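Local structure of enoyl-acyl carrier protein reductase (Uncultured bacterium, 6KIA) at residues G89-A94 / L202-E207; K111-D116 / L193-G198; S305-L310 / D396-L401. The protein probably catalyses the NADH-dependent reduction of enoyl groups on acyl carrier protein, the last reductive step of fatty-acid elongation, and acts as a triclosan-resistance protein. One frame throughout, in Å; residues are numbered along the deposited sequence.

How the interactions relate
The three contacts lie within one chain of the NADP-Rossmann clan that carries bound NADH. Interactions 1 and 2 share helix 196-219: 89-94 and 111-116, both in loops, pack on this helix at points whose contact centres are about 17 Å apart. They also touch directly, Leu202 CD1 lying 4.0 Å from Leu193 CD2. In sequence, both segments of interaction 2 fall between those of interaction 1. Interaction 3 follows later in the chain, pairing the turn that leads into helix 309-315 with helix 394-413. Its centre is about 32 Å from that of interaction 1, across the centre of the chain. Gly89 comes to about 5 Å from the dinucleotide and Ser399 only to about 8 Å.

Interaction 1. Residues G89-A94 / L202-E207; sequences GFDLDA and LMNFDE
Asn204, projecting from helix 196-219, holds the loop at 89-94 with both ends of its carboxamide. Asn204 OD1 takes the backbone N-H of Phe90 at 2.9 Å on a lone pair in the carbonyl plane, and the bond is nearly straight (163°). The other end, Asn204 ND2, donates to Asp91 OD1, also at 2.9 Å; the amide presents this N-H in its own plane, whereas the carboxylate oxygen is met from above its plane. ND2 also bonds Gly164 O, so the two polar ends together fix which way round the amide sits. Packing is closest here: Asn204 OD1 lies 3.2 Å from Phe90 CD1, with ring and amide planes almost perpendicular (85°), and only 3.3 Å from Gly89 CA. The backbone angles of Gly89, with phi positive, call for glycine, and the contact with Asn204 OD1 leaves little room at this carbon. The loop follows strand 80-83 of the parallel part of the Rossmann-type sheet and leaves about 5 Å between Gly89 and the bound NADH. A type I turn from Phe90 to Asp93 then reverses the chain, closed by Asp93 N to Phe90 O at 3.1 Å. CG of Phe90 sits between its own backbone N and carbonyl carbon (chi1 60°), which swings the ring toward the helix, with Met203 CB at its edge, in plane. Phe90 CZ, the tip, reaches Met203 CE at 3.6 Å, while Glu207 CG meets the ring edge at CD1, 3.8 Å away. The carboxylate of Glu207 turns instead to Arg127, in a salt bridge, and to Asn211. Beyond the turn the contact loosens: Leu92 and Ala94 are partly exposed and do not meet the helix, and Leu92 rests on Asn60, Lys167 and Thr102, while the buried Asp93 pairs with Arg133.

Interaction 2. Residues K111-D116 / L193-G198; sequences KSWQDD and LNSDLG
Leu193, near the end of helix 189-194, faces away from 111-116, its CD2 packing instead on Leu202 further along the next helix. After Asn194 the helical run is interrupted at Ser195, the N-cap of helix 196-219. Ser195 OG sits between its own backbone N and carbonyl carbon, where it accepts from Gly198 N at 3.1 Å in a fairly straight capping bond (161°) and also bonds Leu192 O, so one hydroxyl spans the end of one helix and the start of the next. Ser195 OG also lies at the edge of the Trp113 indole, in the plane of the ring and 3.5 Å from CZ3. Gln114 CG covers one face of that ring near its rim. Asp196 comes next, with its CB 3.6 Å from Asp116 O. Its carboxylate bonds Leu118 N and, weakly, Trp120 NE1 through OD2, and a negative charge in this first turn would probably be favoured by the helix dipole. Asp196 N donates to a water at 3.0 Å that lies within hydrogen-bonding distance of Gln114 O and Asp116 O, which compete for its protons. A second water repeats the arrangement one residue on: it accepts from Leu197 N at 2.9 Å, with Trp113 O and Asp116 O likewise competing for its protons. Water and serine thus serve the first three N-H groups of the helix, those of Asp196, Leu197 and Gly198, and the two segments have no direct hydrogen bond to each other. Leu197, with CG anti to its backbone N (chi1 176°), brings CD2 to 4.0 Å from Trp113 CE3. The indole and Leu197 both lean on Ile174 of helix 169-180, Leu197 also touches Leu192 of helix 189-194, and the loop at 111-116 lies over the junction of 189-194 with 196-219, shortly before helix 120-146.

Interaction 3. Residues S305-L310 / D396-L401; sequences SLFPLL and DVLSAL
The one aromatic ring in the contact, that of Phe307, meets Leu398 obliquely, CD1 to CD1 at 4.3 Å, and also touches Leu342 and Ile346 of helix 339-351 and Val394 and Thr395 of helix 394-413. The arrangement is apolar helix packing: a type I turn from Leu306 to Leu309, leading into helix 309-315, lies against helix 394-413. Leu398 carries it, its side chain inserted among Leu306, Phe307 and Leu310. Its CG lies anti to the carbonyl carbon (chi1 -63°), and the two methyls part, Leu398 CD1 reaching Phe307 CA at 3.9 Å and Leu398 CD2 reaching Leu310 CG at 4.0 Å. Leu306, with CG anti to its backbone N (chi1 178°), runs alongside Leu398 in the opposite direction, CD2 against Leu398 CB at 3.7 Å. Leu309 has the same first torsion and brings CD2 to 4.2 Å from Leu398 O; beyond the segments Leu306 and Leu309 pack on Val402. Ser399 lies about 8 Å from the bound NADH, measured from its side chain, and its hydroxyl is hydrogen-bonded to Thr395 O and Arg292 N. Against Ser399 OG stands the Leu306 methyl CD2, at 3.5 Å.

Interaction 1. Residues G89-A94 / L202-E207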
loop_
_atom_site.group_PDB
_atom_site.type_symbol
_atom_site.label_atom_id
_atom_site.label_comp_id
_atom_site.label_asym_id
_atom_site.label_seq_id
_atom_site.Cartn_x
_atom_site.Cartn_y
_atom_site.Cartn_z
ATOM N N GLY A 89 -3.142 12.509 8.828
ATOM C CA GLY A 89 -4.366 12.214 9.553
ATOM C C GLY A 89 -4.625 13.278 10.594
ATOM O O GLY A 89 -3.749 14.082 10.923
ATOM N N PHE A 90 -5.835 13.274 11.144
ATOM C CA PHE A 90 -6.208 14.300 12.109
ATOM C C PHE A 90 -6.823 13.682 13.355
ATOM O O PHE A 90 -7.387 14.389 14.178
ATOM C CB PHE A 90 -7.175 15.312 11.471
ATOM C CG PHE A 90 -8.468 14.705 10.981
ATOM C CD1 PHE A 90 -8.534 14.085 9.738
ATOM C CD2 PHE A 90 -9.625 14.772 11.753
ATOM C CE1 PHE A 90 -9.715 13.527 9.274
ATOM C CE2 PHE A 90 -10.813 14.208 11.308
ATOM C CZ PHE A 90 -10.868 13.580 10.068
ATOM N N ASP A 91 -6.688 12.364 13.510
ATOM C CA ASP A 91 -7.346 11.679 14.629
ATOM C C ASP A 91 -6.847 12.126 16.012
ATOM O O ASP A 91 -7.567 11.989 17.007
ATOM C CB ASP A 91 -7.175 10.166 14.482
ATOM C CG ASP A 91 -5.749 9.770 14.197
ATOM O OD1 ASP A 91 -5.265 9.996 13.053
ATOM O OD2 ASP A 91 -5.116 9.221 15.120
ATOM N N LEU A 92 -5.643 12.696 16.079
ATOM C CA LEU A 92 -5.114 13.196 17.354
ATOM C C LEU A 92 -4.838 14.701 17.285
ATOM O O LEU A 92 -4.017 15.239 18.034
ATOM C CB LEU A 92 -3.839 12.433 17.745
ATOM C CG LEU A 92 -4.050 10.962 18.153
ATOM C CD1 LEU A 92 -2.734 10.212 18.332
ATOM C CD2 LEU A 92 -4.935 10.815 19.400
ATOM N N ASP A 93 -5.525 15.387 16.379
ATOM C CA ASP A 93 -5.401 16.840 16.295
ATOM C C ASP A 93 -6.610 17.575 16.889
ATOM O O ASP A 93 -7.746 17.117 16.780
ATOM C CB ASP A 93 -5.202 17.254 14.839
ATOM C CG ASP A 93 -3.809 16.924 14.332
ATOM O OD1 ASP A 93 -3.680 16.006 13.484
ATOM O OD2 ASP A 93 -2.845 17.566 14.810
ATOM N N ALA A 94 -6.355 18.737 17.486
ATOM C CA ALA A 94 -7.419 19.570 18.048
ATOM C C ALA A 94 -6.861 20.941 18.421
ATOM O O ALA A 94 -5.661 21.076 18.645
ATOM C CB ALA A 94 -8.050 18.893 19.276
ATOM N N LEU A 202 -13.311 6.828 7.503
ATOM C CA LEU A 202 -13.184 7.067 6.061
ATOM C C LEU A 202 -12.633 8.469 5.751
ATOM O O LEU A 202 -11.882 8.639 4.799
ATOM C CB LEU A 202 -14.537 6.876 5.370
ATOM C CG LEU A 202 -15.047 5.443 5.180
ATOM C CD1 LEU A 202 -16.498 5.487 4.745
ATOM C CD2 LEU A 202 -14.227 4.725 4.139
ATOM N N MET A 203 -13.035 9.478 6.538
ATOM C CA MET A 203 -12.448 10.817 6.377
ATOM C C MET A 203 -10.924 10.784 6.631
ATOM O O MET A 203 -10.111 11.385 5.884
ATOM C CB MET A 203 -13.131 11.798 7.330
ATOM C CG MET A 203 -14.598 11.969 7.033
ATOM S SD MET A 203 -15.389 13.027 8.257
ATOM C CE MET A 203 -14.092 14.193 8.588
ATOM N N ASN A 204 -10.538 10.064 7.682
ATOM C CA ASN A 204 -9.117 9.967 8.001
ATOM C C ASN A 204 -8.350 9.204 6.920
ATOM O O ASN A 204 -7.224 9.573 6.573
ATOM C CB ASN A 204 -8.916 9.295 9.360
ATOM C CG ASN A 204 -7.754 9.894 10.137
ATOM O OD1 ASN A 204 -7.408 11.073 9.968
ATOM N ND2 ASN A 204 -7.144 9.087 10.986
ATOM N N PHE A 205 -8.974 8.160 6.373
ATOM C CA PHE A 205 -8.389 7.389 5.270
ATOM C C PHE A 205 -8.154 8.309 4.073
ATOM O O PHE A 205 -7.079 8.284 3.461
ATOM C CB PHE A 205 -9.299 6.228 4.819
ATOM C CG PHE A 205 -9.305 5.013 5.733
ATOM C CD1 PHE A 205 -8.632 4.997 6.941
ATOM C CD2 PHE A 205 -10.021 3.874 5.351
ATOM C CE1 PHE A 205 -8.677 3.848 7.760
ATOM C CE2 PHE A 205 -10.071 2.723 6.162
ATOM C CZ PHE A 205 -9.399 2.719 7.361
ATOM N N ASP A 206 -9.151 9.119 3.716
ATOM C CA ASP A 206 -8.940 10.051 2.605
ATOM C C ASP A 206 -7.734 10.932 2.890
ATOM O O ASP A 206 -6.912 11.167 1.989
ATOM C CB ASP A 206 -10.162 10.935 2.355
ATOM C CG ASP A 206 -11.195 10.299 1.441
ATOM O OD1 ASP A 206 -10.985 9.175 0.933
ATOM O OD2 ASP A 206 -12.249 10.945 1.233
ATOM N N GLU A 207 -7.602 11.412 4.128
ATOM C CA GLU A 207 -6.477 12.313 4.422
ATOM C C GLU A 207 -5.108 11.615 4.285
ATOM O O GLU A 207 -4.183 12.133 3.621
ATOM C CB GLU A 207 -6.597 12.904 5.831
ATOM C CG GLU A 207 -7.668 13.963 6.025
ATOM C CD GLU A 207 -7.687 15.031 4.946
ATOM O OE1 GLU A 207 -6.611 15.364 4.395
ATOM O OE2 GLU A 207 -8.779 15.591 4.698
#

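Interaction 2. Residues K111-D116 / L193-G198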
loop_
_atom_site.group_PDB
_atom_site.type_symbol
_atom_site.label_atom_id
_atom_site.label_comp_id
_atom_site.label_asym_id
_atom_site.label_seq_id
_atom_site.Cartn_x
_atom_site.Cartn_y
_atom_site.Cartn_z
ATOM N N LYS A 111 -21.772 -2.166 22.620
ATOM C CA LYS A 111 -23.217 -2.004 22.454
ATOM C C LYS A 111 -23.635 -0.676 21.812
ATOM O O LYS A 111 -24.690 -0.604 21.176
ATOM C CB LYS A 111 -23.952 -2.186 23.787
ATOM C CG LYS A 111 -24.496 -3.602 23.960
ATOM C CD LYS A 111 -24.989 -3.896 25.368
ATOM C CE LYS A 111 -25.932 -5.103 25.363
ATOM N NZ LYS A 111 -25.290 -6.362 24.887
ATOM N N SER A 112 -22.851 0.381 21.998
ATOM C CA SER A 112 -23.345 1.714 21.654
ATOM C C SER A 112 -22.820 2.239 20.319
ATOM O O SER A 112 -23.427 3.131 19.730
ATOM C CB SER A 112 -23.009 2.716 22.763
ATOM O OG SER A 112 -21.661 3.141 22.721
ATOM N N TRP A 113 -21.707 1.693 19.836
ATOM C CA TRP A 113 -20.972 2.357 18.757
ATOM C C TRP A 113 -21.752 2.510 17.443
ATOM O O TRP A 113 -21.552 3.494 16.734
ATOM C CB TRP A 113 -19.651 1.626 18.474
ATOM C CG TRP A 113 -19.799 0.291 17.829
ATOM C CD1 TRP A 113 -19.887 -0.914 18.458
ATOM C CD2 TRP A 113 -19.858 0.017 16.422
ATOM N NE1 TRP A 113 -20.013 -1.922 17.531
ATOM C CE2 TRP A 113 -19.993 -1.377 16.273
ATOM C CE3 TRP A 113 -19.807 0.816 15.270
ATOM C CZ2 TRP A 113 -20.082 -1.989 15.026
ATOM C CZ3 TRP A 113 -19.907 0.209 14.041
ATOM C CH2 TRP A 113 -20.030 -1.183 13.921
ATOM N N GLN A 114 -22.647 1.578 17.117
ATOM C CA GLN A 114 -23.329 1.644 15.818
ATOM C C GLN A 114 -24.320 2.797 15.786
ATOM O O GLN A 114 -24.633 3.334 14.714
ATOM C CB GLN A 114 -24.078 0.350 15.498
ATOM C CG GLN A 114 -23.224 -0.764 14.968
ATOM C CD GLN A 114 -24.018 -1.803 14.197
ATOM O OE1 GLN A 114 -24.709 -1.488 13.231
ATOM N NE2 GLN A 114 -23.930 -3.053 14.637
ATOM N N ASP A 115 -24.780 3.188 16.963
ATOM C CA ASP A 115 -25.793 4.216 17.062
ATOM C C ASP A 115 -25.233 5.539 17.575
ATOM O O ASP A 115 -25.925 6.561 17.522
ATOM C CB ASP A 115 -26.906 3.728 17.988
ATOM C CG ASP A 115 -27.743 2.626 17.364
ATOM O OD1 ASP A 115 -27.986 2.670 16.140
ATOM O OD2 ASP A 115 -28.151 1.708 18.103
ATOM N N ASP A 116 -23.993 5.529 18.076
ATOM C CA ASP A 116 -23.370 6.765 18.582
ATOM C C ASP A 116 -23.161 7.781 17.470
ATOM O O ASP A 116 -22.764 7.435 16.357
ATOM C CB ASP A 116 -22.035 6.472 19.277
ATOM C CG ASP A 116 -22.205 5.954 20.704
ATOM O OD1 ASP A 116 -23.272 6.172 21.321
ATOM O OD2 ASP A 116 -21.255 5.323 21.215
ATOM N N LEU A 193 -19.300 1.140 8.063
ATOM C CA LEU A 193 -19.248 2.325 7.204
ATOM C C LEU A 193 -20.476 3.236 7.365
ATOM O O LEU A 193 -20.384 4.444 7.134
ATOM C CB LEU A 193 -19.065 1.917 5.738
ATOM C CG LEU A 193 -17.717 1.268 5.382
ATOM C CD1 LEU A 193 -17.400 1.459 3.913
ATOM C CD2 LEU A 193 -16.574 1.804 6.245
ATOM N N ASN A 194 -21.614 2.675 7.766
ATOM C CA ASN A 194 -22.814 3.495 7.963
ATOM C C ASN A 194 -22.856 4.199 9.317
ATOM O O ASN A 194 -23.632 5.145 9.519
ATOM C CB ASN A 194 -24.075 2.653 7.803
ATOM C CG ASN A 194 -24.255 2.124 6.395
ATOM O OD1 ASN A 194 -23.808 2.736 5.426
ATOM N ND2 ASN A 194 -24.926 0.979 6.276
ATOM N N SER A 195 -22.036 3.749 10.255
ATOM C CA SER A 195 -21.968 4.413 11.550
ATOM C C SER A 195 -21.160 5.721 11.467
ATOM O O SER A 195 -20.380 5.909 10.531
ATOM C CB SER A 195 -21.349 3.486 12.594
ATOM O OG SER A 195 -19.965 3.283 12.320
ATOM N N ASP A 196 -21.345 6.614 12.434
ATOM C CA ASP A 196 -20.534 7.834 12.474
ATOM C C ASP A 196 -19.064 7.478 12.684
ATOM O O ASP A 196 -18.183 8.122 12.112
ATOM C CB ASP A 196 -21.022 8.802 13.553
ATOM C CG ASP A 196 -22.134 9.706 13.061
ATOM O OD1 ASP A 196 -22.726 9.408 12.001
ATOM O OD2 ASP A 196 -22.394 10.730 13.727
ATOM N N LEU A 197 -18.802 6.441 13.481
ATOM C CA LEU A 197 -17.427 5.933 13.629
ATOM C C LEU A 197 -16.774 5.634 12.267
ATOM O O LEU A 197 -15.655 6.093 11.986
ATOM C CB LEU A 197 -17.412 4.667 14.483
ATOM C CG LEU A 197 -16.050 3.989 14.631
ATOM C CD1 LEU A 197 -15.116 4.892 15.398
ATOM C CD2 LEU A 197 -16.200 2.601 15.305
ATOM N N GLY A 198 -17.482 4.881 11.426
ATOM C CA GLY A 198 -16.989 4.511 10.104
ATOM C C GLY A 198 -16.787 5.739 9.235
ATOM O O GLY A 198 -15.788 5.851 8.526
HETATM O O HOH W 1 -20.706 5.680 15.570
HETATM O O HOH W 2 -23.626 6.028 14.238
#

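Interaction 3. Residues S305-L310 / D396-L401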
loop_
_atom_site.group_PDB
_atom_site.type_symbol
_atom_site.label_atom_id
_atom_site.label_comp_id
_atom_site.label_asym_id
_atom_site.label_seq_id
_atom_site.Cartn_x
_atom_site.Cartn_y
_atom_site.Cartn_z
ATOM N N SER A 305 -5.244 -14.165 -2.802
ATOM C CA SER A 305 -5.065 -13.667 -4.168
ATOM C C SER A 305 -3.656 -13.897 -4.707
ATOM O O SER A 305 -3.454 -13.906 -5.912
ATOM C CB SER A 305 -5.393 -12.179 -4.234
ATOM O OG SER A 305 -6.761 -11.945 -3.894
ATOM N N LEU A 306 -2.705 -14.137 -3.817
ATOM C CA LEU A 306 -1.295 -14.151 -4.190
ATOM C C LEU A 306 -0.797 -15.513 -4.700
ATOM O O LEU A 306 0.086 -15.570 -5.559
ATOM C CB LEU A 306 -0.461 -13.695 -2.982
ATOM C CG LEU A 306 1.064 -13.654 -3.084
ATOM C CD1 LEU A 306 1.517 -12.671 -4.167
ATOM C CD2 LEU A 306 1.595 -13.240 -1.717
ATOM N N PHE A 307 -1.373 -16.608 -4.207
ATOM C CA PHE A 307 -0.856 -17.941 -4.582
ATOM C C PHE A 307 -0.746 -18.227 -6.091
ATOM O O PHE A 307 0.242 -18.845 -6.530
ATOM C CB PHE A 307 -1.706 -19.029 -3.915
ATOM C CG PHE A 307 -1.640 -19.005 -2.417
ATOM C CD1 PHE A 307 -0.494 -19.416 -1.754
ATOM C CD2 PHE A 307 -2.727 -18.581 -1.671
ATOM C CE1 PHE A 307 -0.428 -19.395 -0.354
ATOM C CE2 PHE A 307 -2.685 -18.572 -0.277
ATOM C CZ PHE A 307 -1.549 -18.980 0.388
ATOM N N PRO A 308 -1.731 -17.774 -6.900
ATOM C CA PRO A 308 -1.602 -18.052 -8.335
ATOM C C PRO A 308 -0.404 -17.369 -9.012
ATOM O O PRO A 308 -0.141 -17.670 -10.177
ATOM C CB PRO A 308 -2.933 -17.532 -8.913
ATOM C CG PRO A 308 -3.887 -17.591 -7.760
ATOM C CD PRO A 308 -3.071 -17.223 -6.571
ATOM N N LEU A 309 0.317 -16.494 -8.309
ATOM C CA LEU A 309 1.585 -15.975 -8.863
ATOM C C LEU A 309 2.505 -17.138 -9.224
ATOM O O LEU A 309 3.274 -17.060 -10.188
ATOM C CB LEU A 309 2.266 -15.010 -7.868
ATOM C CG LEU A 309 3.598 -14.420 -8.340
ATOM C CD1 LEU A 309 3.356 -13.476 -9.538
ATOM C CD2 LEU A 309 4.336 -13.680 -7.201
ATOM N N LEU A 310 2.410 -18.239 -8.470
ATOM C CA LEU A 310 3.214 -19.430 -8.803
ATOM C C LEU A 310 2.959 -19.912 -10.241
ATOM O O LEU A 310 3.893 -20.239 -10.997
ATOM C CB LEU A 310 2.946 -20.558 -7.810
ATOM C CG LEU A 310 3.647 -20.416 -6.460
ATOM C CD1 LEU A 310 3.030 -21.298 -5.387
ATOM C CD2 LEU A 310 5.144 -20.686 -6.599
ATOM N N ASP A 396 4.940 -15.715 2.575
ATOM C CA ASP A 396 6.168 -14.962 2.896
ATOM C C ASP A 396 7.091 -14.953 1.656
ATOM O O ASP A 396 7.601 -13.893 1.215
ATOM C CB ASP A 396 6.933 -15.559 4.094
ATOM C CG ASP A 396 6.146 -15.533 5.398
ATOM O OD1 ASP A 396 5.213 -14.712 5.551
ATOM O OD2 ASP A 396 6.492 -16.333 6.301
ATOM N N VAL A 397 7.325 -16.141 1.104
ATOM C CA VAL A 397 8.155 -16.282 -0.079
ATOM C C VAL A 397 7.580 -15.434 -1.224
ATOM O O VAL A 397 8.293 -14.645 -1.869
ATOM C CB VAL A 397 8.264 -17.780 -0.528
ATOM C CG1 VAL A 397 9.089 -17.895 -1.772
ATOM C CG2 VAL A 397 8.882 -18.617 0.595
ATOM N N LEU A 398 6.275 -15.574 -1.457
ATOM C CA LEU A 398 5.677 -14.914 -2.611
ATOM C C LEU A 398 5.580 -13.385 -2.453
ATOM O O LEU A 398 5.784 -12.646 -3.435
ATOM C CB LEU A 398 4.296 -15.497 -2.916
ATOM C CG LEU A 398 4.264 -16.993 -3.317
ATOM C CD1 LEU A 398 2.821 -17.418 -3.566
ATOM C CD2 LEU A 398 5.147 -17.224 -4.542
ATOM N N SER A 399 5.303 -12.911 -1.239
ATOM C CA SER A 399 5.267 -11.474 -0.974
ATOM C C SER A 399 6.646 -10.882 -1.229
ATOM O O SER A 399 6.746 -9.825 -1.857
ATOM C CB SER A 399 4.814 -11.175 0.446
ATOM O OG SER A 399 3.459 -11.566 0.661
ATOM N N ALA A 400 7.709 -11.561 -0.769
ATOM C CA ALA A 400 9.066 -11.060 -1.083
ATOM C C ALA A 400 9.328 -11.013 -2.595
ATOM O O ALA A 400 10.003 -10.091 -3.090
ATOM C CB ALA A 400 10.142 -11.897 -0.382
ATOM N N LEU A 401 8.831 -12.009 -3.336
ATOM C CA LEU A 401 8.990 -11.976 -4.801
ATOM C C LEU A 401 8.287 -10.767 -5.429
ATOM O O LEU A 401 8.817 -10.121 -6.352
ATOM C CB LEU A 401 8.448 -13.279 -5.391
ATOM C CG LEU A 401 9.259 -14.552 -5.128
ATOM C CD1 LEU A 401 8.770 -15.665 -6.066
ATOM C CD2 LEU A 401 10.758 -14.345 -5.326
#